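Local atomic coordinates of Rab GDP dissociation inhibitor alpha (PDB entry 6C87), a protein that probably binds prenylated, GDP-bound Rab GTPases, slowing nucleotide release and keeping them soluble for recycling between membranes. Residues G123-V128 / I330-K335; L200-S205 / D416-F421; H341-C346 / K378-L383. All blocks are in the same frame, centred on the assembly; numbering follows the deposited sequence.

Contact 1. Residues G123-V128 / I330-K335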
loop_
_atom_site.group_PDB
_atom_site.type_symbol
_atom_site.label_atom_id
_atom_site.label_comp_id
_atom_site.label_asym_id
_atom_site.label_seq_id
_atom_site.Cartn_x
_atom_site.Cartn_y
_atom_site.Cartn_z
ATOM N N GLY A 123 8.646 -27.861 -35.945
ATOM C CA GLY A 123 9.469 -27.435 -37.058
ATOM C C GLY A 123 9.042 -26.157 -37.746
ATOM O O GLY A 123 9.673 -25.769 -38.739
ATOM N N GLU A 124 7.995 -25.492 -37.265
ATOM C CA GLU A 124 7.502 -24.269 -37.873
ATOM C C GLU A 124 7.314 -23.214 -36.795
ATOM O O GLU A 124 7.182 -23.525 -35.607
ATOM C CB GLU A 124 6.172 -24.509 -38.607
ATOM C CG GLU A 124 6.242 -25.551 -39.713
ATOM C CD GLU A 124 4.880 -25.838 -40.325
ATOM O OE1 GLU A 124 3.927 -26.056 -39.548
ATOM O OE2 GLU A 124 4.760 -25.861 -41.570
ATOM N N ILE A 125 7.329 -21.954 -37.216
ATOM C CA ILE A 125 7.003 -20.835 -36.339
ATOM C C ILE A 125 5.720 -20.188 -36.844
ATOM O O ILE A 125 5.490 -20.090 -38.054
ATOM C CB ILE A 125 8.144 -19.802 -36.205
ATOM C CG1 ILE A 125 8.407 -19.068 -37.511
ATOM C CG2 ILE A 125 9.414 -20.464 -35.700
ATOM C CD1 ILE A 125 9.426 -17.963 -37.345
ATOM N N HIS A 126 4.852 -19.811 -35.913
ATOM C CA HIS A 126 3.559 -19.242 -36.246
ATOM C C HIS A 126 3.280 -18.053 -35.341
ATOM O O HIS A 126 3.894 -17.891 -34.284
ATOM C CB HIS A 126 2.449 -20.298 -36.128
ATOM C CG HIS A 126 2.591 -21.425 -37.103
ATOM N ND1 HIS A 126 2.259 -21.304 -38.437
ATOM C CD2 HIS A 126 3.058 -22.688 -36.943
ATOM C CE1 HIS A 126 2.502 -22.447 -39.053
ATOM N NE2 HIS A 126 2.989 -23.303 -38.170
ATOM N N LYS A 127 2.363 -17.199 -35.786
ATOM C CA LYS A 127 1.954 -16.059 -34.981
ATOM C C LYS A 127 1.355 -16.539 -33.662
ATOM O O LYS A 127 0.706 -17.585 -33.592
ATOM C CB LYS A 127 0.944 -15.202 -35.755
ATOM N N VAL A 128 1.573 -15.765 -32.604
ATOM C CA VAL A 128 1.026 -16.113 -31.292
ATOM C C VAL A 128 -0.472 -15.815 -31.287
ATOM O O VAL A 128 -0.875 -14.668 -31.531
ATOM C CB VAL A 128 1.752 -15.357 -30.168
ATOM C CG1 VAL A 128 1.069 -15.608 -28.837
ATOM C CG2 VAL A 128 3.220 -15.767 -30.107
ATOM N N ILE A 330 10.510 -14.168 -31.263
ATOM C CA ILE A 330 10.308 -15.577 -31.606
ATOM C C ILE A 330 10.653 -16.434 -30.396
ATOM O O ILE A 330 11.805 -16.437 -29.949
ATOM C CB ILE A 330 11.165 -16.004 -32.809
ATOM C CG1 ILE A 330 11.136 -14.934 -33.907
ATOM C CG2 ILE A 330 10.668 -17.344 -33.350
ATOM C CD1 ILE A 330 12.024 -15.237 -35.071
ATOM N N ILE A 331 9.670 -17.186 -29.893
ATOM C CA ILE A 331 9.829 -18.045 -28.716
ATOM C C ILE A 331 9.913 -19.508 -29.139
ATOM O O ILE A 331 9.130 -19.968 -29.980
ATOM C CB ILE A 331 8.681 -17.829 -27.715
ATOM C CG1 ILE A 331 8.549 -16.343 -27.387
ATOM C CG2 ILE A 331 8.908 -18.642 -26.449
ATOM C CD1 ILE A 331 9.821 -15.753 -26.832
ATOM N N PHE A 332 10.869 -20.239 -28.561
ATOM C CA PHE A 332 11.037 -21.676 -28.778
ATOM C C PHE A 332 10.834 -22.396 -27.449
ATOM O O PHE A 332 11.791 -22.571 -26.680
ATOM C CB PHE A 332 12.416 -21.977 -29.367
ATOM C CG PHE A 332 12.613 -21.421 -30.745
ATOM C CD1 PHE A 332 12.899 -20.078 -30.928
ATOM C CD2 PHE A 332 12.510 -22.236 -31.862
ATOM C CE1 PHE A 332 13.074 -19.550 -32.200
ATOM C CE2 PHE A 332 12.687 -21.712 -33.136
ATOM C CZ PHE A 332 12.970 -20.364 -33.303
ATOM N N PRO A 333 9.609 -22.822 -27.133
ATOM C CA PRO A 333 9.359 -23.460 -25.828
ATOM C C PRO A 333 10.153 -24.752 -25.647
ATOM O O PRO A 333 10.339 -25.531 -26.584
ATOM C CB PRO A 333 7.847 -23.719 -25.843
ATOM C CG PRO A 333 7.304 -22.767 -26.884
ATOM C CD PRO A 333 8.374 -22.660 -27.920
ATOM N N GLN A 334 10.618 -24.981 -24.416
ATOM C CA GLN A 334 11.488 -26.125 -24.176
ATOM C C GLN A 334 10.778 -27.443 -24.477
ATOM O O GLN A 334 11.394 -28.380 -25.002
ATOM C CB GLN A 334 12.014 -26.102 -22.738
ATOM C CG GLN A 334 10.985 -26.325 -21.651
ATOM C CD GLN A 334 11.472 -25.867 -20.289
ATOM O OE1 GLN A 334 11.752 -26.683 -19.408
ATOM N NE2 GLN A 334 11.520 -24.554 -20.090
ATOM N N LYS A 335 9.482 -27.536 -24.170
ATOM C CA LYS A 335 8.769 -28.779 -24.458
ATOM C C LYS A 335 8.518 -28.982 -25.947
ATOM O O LYS A 335 8.140 -30.087 -26.343
ATOM C CB LYS A 335 7.460 -28.852 -23.664
ATOM C CG LYS A 335 7.691 -29.294 -22.223
ATOM C CD LYS A 335 6.515 -29.010 -21.311
ATOM C CE LYS A 335 6.830 -29.480 -19.890
ATOM N NZ LYS A 335 5.702 -29.276 -18.933
#
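Ile125 CG2 lies 4.1 Å from Ile330 CG2 in a purely apolar contact, the two side chains meeting at a slant, and the same Ile125 methyl reaches to 4.3 Å from Phe332 CZ at the far end of the ring. Its chi1 of 67° sets CG2 beside the backbone N and opposite the carbonyl carbon, and from there the branch methyl, rather than CD1, meets both partners. Ile330 answers with CG2 as well, and the two CA atoms of the isoleucines stand 7.8 Å apart.

The strands concerned, 124-127 and 328-332, are second neighbours in the mixed sheet: strand 111-121 runs between them, antiparallel to the first and parallel to the second. The contact therefore passes over one face of the intervening strand, where Tyr120 touches Ile125 and sets its ring against that of Phe332.

The first strand also carries a side-chain hydrogen bond of its own. His126 NE2 donates to Glu124 OE1 over 3.2 Å, with a fairly straight N-H angle of 159°. The acceptor sits in the imidazole plane, whereas the approach to the carboxylate is from above its plane.

Contact 2. Residues L200-S205 / D416-F421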
loop_
_atom_site.group_PDB
_atom_site.type_symbol
_atom_site.label_atom_id
_atom_site.label_comp_id
_atom_site.label_asym_id
_atom_site.label_seq_id
_atom_site.Cartn_x
_atom_site.Cartn_y
_atom_site.Cartn_z
ATOM N N LEU A 200 4.658 -15.350 -20.696
ATOM C CA LEU A 200 6.104 -15.126 -20.602
ATOM C C LEU A 200 6.756 -15.846 -19.424
ATOM O O LEU A 200 7.782 -15.399 -18.910
ATOM C CB LEU A 200 6.434 -13.628 -20.547
ATOM C CG LEU A 200 5.914 -12.793 -21.714
ATOM C CD1 LEU A 200 6.665 -11.471 -21.763
ATOM C CD2 LEU A 200 6.001 -13.544 -23.055
ATOM N N TYR A 201 6.193 -16.967 -18.991
ATOM C CA TYR A 201 6.904 -17.823 -18.055
ATOM C C TYR A 201 8.001 -18.579 -18.792
ATOM O O TYR A 201 7.899 -18.849 -19.989
ATOM C CB TYR A 201 5.956 -18.813 -17.373
ATOM C CG TYR A 201 4.995 -18.176 -16.394
ATOM C CD1 TYR A 201 5.443 -17.685 -15.173
ATOM C CD2 TYR A 201 3.638 -18.074 -16.686
ATOM C CE1 TYR A 201 4.569 -17.102 -14.275
ATOM C CE2 TYR A 201 2.756 -17.495 -15.791
ATOM C CZ TYR A 201 3.226 -17.013 -14.588
ATOM O OH TYR A 201 2.353 -16.433 -13.695
ATOM N N THR A 202 9.064 -18.907 -18.068
ATOM C CA THR A 202 10.193 -19.615 -18.646
ATOM C C THR A 202 10.172 -21.103 -18.346
ATOM O O THR A 202 10.891 -21.858 -19.008
ATOM C CB THR A 202 11.502 -19.016 -18.131
ATOM O OG1 THR A 202 11.588 -19.225 -16.718
ATOM C CG2 THR A 202 11.527 -17.527 -18.400
ATOM N N ASP A 203 9.365 -21.536 -17.377
ATOM C CA ASP A 203 9.115 -22.949 -17.133
ATOM C C ASP A 203 7.694 -23.095 -16.597
ATOM O O ASP A 203 7.003 -22.107 -16.334
ATOM C CB ASP A 203 10.142 -23.560 -16.170
ATOM C CG ASP A 203 10.189 -22.857 -14.822
ATOM O OD1 ASP A 203 9.135 -22.723 -14.162
ATOM O OD2 ASP A 203 11.296 -22.473 -14.399
ATOM N N ASP A 204 7.275 -24.339 -16.394
ATOM C CA ASP A 204 5.892 -24.625 -16.039
ATOM C C ASP A 204 5.646 -24.719 -14.537
ATOM O O ASP A 204 4.566 -25.155 -14.131
ATOM C CB ASP A 204 5.436 -25.914 -16.722
ATOM C CG ASP A 204 5.331 -25.762 -18.218
ATOM O OD1 ASP A 204 5.228 -24.604 -18.683
ATOM O OD2 ASP A 204 5.332 -26.793 -18.926
ATOM N N SER A 205 6.592 -24.286 -13.703
ATOM C CA SER A 205 6.361 -24.356 -12.265
ATOM C C SER A 205 5.249 -23.419 -11.802
ATOM O O SER A 205 4.657 -23.662 -10.743
ATOM C CB SER A 205 7.659 -24.053 -11.516
ATOM O OG SER A 205 8.118 -22.747 -11.811
ATOM N N ASP A 416 19.736 -13.117 -17.977
ATOM C CA ASP A 416 19.378 -14.446 -18.439
ATOM C C ASP A 416 19.122 -14.417 -19.942
ATOM O O ASP A 416 19.204 -13.369 -20.597
ATOM C CB ASP A 416 18.187 -14.985 -17.638
ATOM C CG ASP A 416 16.897 -14.175 -17.834
ATOM O OD1 ASP A 416 16.732 -13.470 -18.852
ATOM O OD2 ASP A 416 16.038 -14.227 -16.927
ATOM N N ALA A 417 18.799 -15.592 -20.491
ATOM C CA ALA A 417 18.701 -15.764 -21.937
ATOM C C ALA A 417 17.449 -15.133 -22.541
ATOM O O ALA A 417 17.417 -14.914 -23.756
ATOM C CB ALA A 417 18.734 -17.251 -22.285
ATOM N N THR A 418 16.431 -14.834 -21.738
ATOM C CA THR A 418 15.187 -14.309 -22.283
ATOM C C THR A 418 15.433 -13.027 -23.070
ATOM O O THR A 418 16.321 -12.228 -22.753
ATOM C CB THR A 418 14.171 -14.038 -21.167
ATOM O OG1 THR A 418 14.601 -12.922 -20.371
ATOM C CG2 THR A 418 14.026 -15.266 -20.273
ATOM N N THR A 419 14.618 -12.837 -24.109
ATOM C CA THR A 419 14.646 -11.639 -24.937
ATOM C C THR A 419 13.535 -10.660 -24.557
ATOM O O THR A 419 13.032 -9.922 -25.410
ATOM C CB THR A 419 14.552 -12.013 -26.418
ATOM O OG1 THR A 419 13.501 -12.971 -26.604
ATOM C CG2 THR A 419 15.850 -12.624 -26.886
ATOM N N HIS A 420 13.127 -10.659 -23.291
ATOM C CA HIS A 420 12.278 -9.615 -22.739
ATOM C C HIS A 420 12.810 -9.274 -21.351
ATOM O O HIS A 420 13.635 -9.999 -20.788
ATOM C CB HIS A 420 10.797 -10.024 -22.726
ATOM C CG HIS A 420 10.550 -11.428 -22.274
ATOM N ND1 HIS A 420 10.521 -11.788 -20.943
ATOM C CD2 HIS A 420 10.309 -12.562 -22.976
ATOM C CE1 HIS A 420 10.269 -13.081 -20.845
ATOM N NE2 HIS A 420 10.139 -13.575 -22.063
ATOM N N PHE A 421 12.348 -8.151 -20.798
ATOM C CA PHE A 421 13.046 -7.525 -19.678
ATOM C C PHE A 421 12.451 -7.795 -18.301
ATOM O O PHE A 421 12.951 -7.225 -17.326
ATOM C CB PHE A 421 13.125 -6.008 -19.895
ATOM C CG PHE A 421 14.400 -5.546 -20.546
ATOM C CD1 PHE A 421 15.611 -5.618 -19.864
ATOM C CD2 PHE A 421 14.391 -5.024 -21.830
ATOM C CE1 PHE A 421 16.797 -5.182 -20.457
ATOM C CE2 PHE A 421 15.573 -4.576 -22.429
ATOM C CZ PHE A 421 16.780 -4.663 -21.739
#
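Leu200 sets its CD1 methyl over the face of the imidazole of His420, 3.8 Å from the ring centroid and only 4° off the ring normal, a CH-pi contact with the methyl almost exactly over the middle. The leucine and histidine side chains run alongside each other in opposite senses, so while CD1 covers the centre of the face, Leu200 CB comes 3.9 Å from His420 CE1. A chi1 of 43° in His420 holds CG between its own backbone N and carbonyl carbon, folding the ring back over the chain. As a result, the other face of the imidazole is covered from within the loop by Thr418 CB, 4.0 Å above the plane and displaced toward the rim. The ring is thus sandwiched between a leucine methyl and a threonine.

Thr418 also makes the second touch across the contact. Its CG2 meets Thr202 CG2 at 3.9 Å, with the side chains crossing at about a right angle. Its OG1 turns instead to Asp416 OD1, 2.7 Å away on the syn side of the carboxylate. In the other loop, Asp203 OD1 accepts from both Ser205 N and Ser205 OG; the backbone bond makes an Asx turn.

Both segments are connecting loops: 200-205 links helix 188-198 to helix 206-209, while the loop 416-421 leads from strand 409-411 into helix 422-436. Tyr234 of strand 234-237 touches both Leu200 and His420, while Tyr344 of strand 343-349 borders the two threonines.

Contact 3. Residues H341-C346 / K378-L383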
loop_
_atom_site.group_PDB
_atom_site.type_symbol
_atom_site.label_atom_id
_atom_site.label_comp_id
_atom_site.label_asym_id
_atom_site.label_seq_id
_atom_site.Cartn_x
_atom_site.Cartn_y
_atom_site.Cartn_z
ATOM N N HIS A 341 15.260 -25.819 -21.288
ATOM C CA HIS A 341 15.281 -24.364 -21.292
ATOM C C HIS A 341 14.767 -23.878 -22.633
ATOM O O HIS A 341 15.093 -24.457 -23.675
ATOM C CB HIS A 341 16.691 -23.814 -21.053
ATOM C CG HIS A 341 17.311 -24.291 -19.775
ATOM N ND1 HIS A 341 17.897 -25.534 -19.655
ATOM C CD2 HIS A 341 17.443 -23.693 -18.567
ATOM C CE1 HIS A 341 18.357 -25.685 -18.425
ATOM N NE2 HIS A 341 18.097 -24.581 -17.747
ATOM N N ASP A 342 13.963 -22.819 -22.603
ATOM C CA ASP A 342 13.480 -22.221 -23.836
ATOM C C ASP A 342 14.638 -21.593 -24.606
ATOM O O ASP A 342 15.653 -21.195 -24.032
ATOM C CB ASP A 342 12.417 -21.157 -23.543
ATOM C CG ASP A 342 11.132 -21.733 -22.957
ATOM O OD1 ASP A 342 11.076 -22.951 -22.658
ATOM O OD2 ASP A 342 10.172 -20.943 -22.782
ATOM N N ILE A 343 14.483 -21.517 -25.921
ATOM C CA ILE A 343 15.392 -20.765 -26.770
ATOM C C ILE A 343 14.650 -19.523 -27.221
ATOM O O ILE A 343 13.457 -19.584 -27.546
ATOM C CB ILE A 343 15.876 -21.559 -27.996
ATOM C CG1 ILE A 343 16.363 -22.948 -27.591
ATOM C CG2 ILE A 343 16.988 -20.781 -28.693
ATOM C CD1 ILE A 343 16.713 -23.831 -28.782
ATOM N N TYR A 344 15.355 -18.403 -27.246
ATOM C CA TYR A 344 14.780 -17.116 -27.593
ATOM C C TYR A 344 15.494 -16.584 -28.821
ATOM O O TYR A 344 16.711 -16.753 -28.964
ATOM C CB TYR A 344 14.895 -16.126 -26.421
ATOM C CG TYR A 344 14.291 -16.664 -25.146
ATOM C CD1 TYR A 344 15.018 -17.498 -24.309
ATOM C CD2 TYR A 344 12.976 -16.365 -24.794
ATOM C CE1 TYR A 344 14.463 -18.011 -23.157
ATOM C CE2 TYR A 344 12.410 -16.873 -23.633
ATOM C CZ TYR A 344 13.164 -17.699 -22.820
ATOM O OH TYR A 344 12.629 -18.221 -21.662
ATOM N N CYS A 345 14.725 -16.006 -29.735
ATOM C CA CYS A 345 15.295 -15.310 -30.882
ATOM C C CYS A 345 14.548 -14.000 -31.077
ATOM O O CYS A 345 13.330 -13.998 -31.285
ATOM C CB CYS A 345 15.230 -16.157 -32.156
ATOM S SG CYS A 345 15.957 -15.299 -33.578
ATOM N N CYS A 346 15.272 -12.892 -31.013
ATOM C CA CYS A 346 14.715 -11.590 -31.340
ATOM C C CYS A 346 15.402 -11.053 -32.584
ATOM O O CYS A 346 16.607 -11.247 -32.777
ATOM C CB CYS A 346 14.871 -10.596 -30.188
ATOM S SG CYS A 346 16.563 -10.150 -29.840
ATOM N N LYS A 378 21.041 -25.127 -32.963
ATOM C CA LYS A 378 21.036 -25.414 -34.395
ATOM C C LYS A 378 19.618 -25.448 -34.953
ATOM O O LYS A 378 19.396 -25.069 -36.108
ATOM C CB LYS A 378 21.753 -26.734 -34.679
ATOM C CG LYS A 378 21.848 -27.061 -36.153
ATOM C CD LYS A 378 22.651 -28.325 -36.398
ATOM C CE LYS A 378 22.790 -28.601 -37.893
ATOM N NZ LYS A 378 21.511 -29.048 -38.501
ATOM N N VAL A 379 18.646 -25.884 -34.148
ATOM C CA VAL A 379 17.262 -25.913 -34.608
ATOM C C VAL A 379 16.802 -24.516 -34.996
ATOM O O VAL A 379 16.032 -24.352 -35.948
ATOM C CB VAL A 379 16.344 -26.531 -33.528
ATOM C CG1 VAL A 379 16.402 -25.726 -32.230
ATOM C CG2 VAL A 379 14.909 -26.645 -34.030
ATOM N N VAL A 380 17.277 -23.489 -34.288
ATOM C CA VAL A 380 16.888 -22.124 -34.620
ATOM C C VAL A 380 17.711 -21.602 -35.792
ATOM O O VAL A 380 17.170 -21.010 -36.732
ATOM C CB VAL A 380 17.024 -21.210 -33.389
ATOM C CG1 VAL A 380 16.599 -19.803 -33.745
ATOM C CG2 VAL A 380 16.219 -21.745 -32.224
ATOM N N LEU A 381 19.029 -21.822 -35.761
ATOM C CA LEU A 381 19.892 -21.338 -36.834
ATOM C C LEU A 381 19.495 -21.909 -38.187
ATOM O O LEU A 381 19.621 -21.223 -39.210
ATOM C CB LEU A 381 21.344 -21.690 -36.529
ATOM C CG LEU A 381 21.849 -21.055 -35.243
ATOM C CD1 LEU A 381 23.277 -21.478 -34.980
ATOM C CD2 LEU A 381 21.735 -19.535 -35.349
ATOM N N ASP A 382 19.017 -23.155 -38.224
ATOM C CA ASP A 382 18.599 -23.721 -39.499
ATOM C C ASP A 382 17.422 -22.948 -40.086
ATOM O O ASP A 382 17.294 -22.842 -41.310
ATOM C CB ASP A 382 18.245 -25.204 -39.337
ATOM C CG ASP A 382 19.478 -26.099 -39.217
ATOM O OD1 ASP A 382 20.606 -25.606 -39.451
ATOM O OD2 ASP A 382 19.313 -27.301 -38.893
ATOM N N LEU A 383 16.580 -22.368 -39.235
ATOM C CA LEU A 383 15.468 -21.578 -39.736
ATOM C C LEU A 383 15.913 -20.220 -40.257
ATOM O O LEU A 383 15.167 -19.592 -41.020
ATOM C CB LEU A 383 14.421 -21.404 -38.635
ATOM C CG LEU A 383 13.748 -22.692 -38.139
ATOM C CD1 LEU A 383 12.957 -22.462 -36.852
ATOM C CD2 LEU A 383 12.834 -23.237 -39.202
#
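Strand 343-346 and helix 378-383 run in nearly the same direction, their short axes 27° apart and 9.8 Å from each other at closest approach. This is alpha/beta layer packing, a helix laid along one face of the mixed sheet and close to aligned with the strand beneath it. The backbones come nearest at Cys345 and Val380, whose CA atoms are 7.9 Å apart.

Strand alternation decides which residues take part: Ile343 and Cys345 direct their side chains at the helix, while Tyr344 between them points the other way. Val380 contributes most from the helix side. Ile343 and Val380 meet tip to tip, Ile343 CG2 standing 3.7 Å from Val380 CG2. The valine's chi1 of -179° splits its two methyls between the strand residues, CG2 going to Ile343 and CG1 to Cys345, whose CB is 4.2 Å from it. Ile343 keeps an extended outer chain (chi2 174°), which carries CD1 onward to Val379 CG1 at 3.9 Å, in a slanting approach at the border of the patch.

Strands on both flanks of 343-349 join the same apolar layer: Val364 of strand 360-367 and Phe332 of strand 328-332 each touch both Ile343 and Val380. Further round the helix, on a side turned from the sheet, Lys378 and Asp382 form a salt bridge one helical turn apart, Lys378 NZ meeting the syn lone pair of Asp382 OD2 at 2.8 Å.

The three contacts gather around strands 328-332 and 343-349. Contacts 1 and 3 are the closest pair, their centres about 9 Å apart, and share these adjacent antiparallel strands: Ile330 N bonds to Cys345 O at 2.8 Å. Phe332 meets Ile125 in contact 1 and Ile343 and Val380 in contact 3. Contact 2 lies about 14 Å from the centre of each. It is tied to contact 1 by a salt bridge, Lys335 NZ to Asp204 OD2, and meets contact 3 through Tyr344, whose OH is 3.5 Å from Thr202 CG2. Tyr344 thus joins the other face of strand 343-346 to the two loops of contact 2.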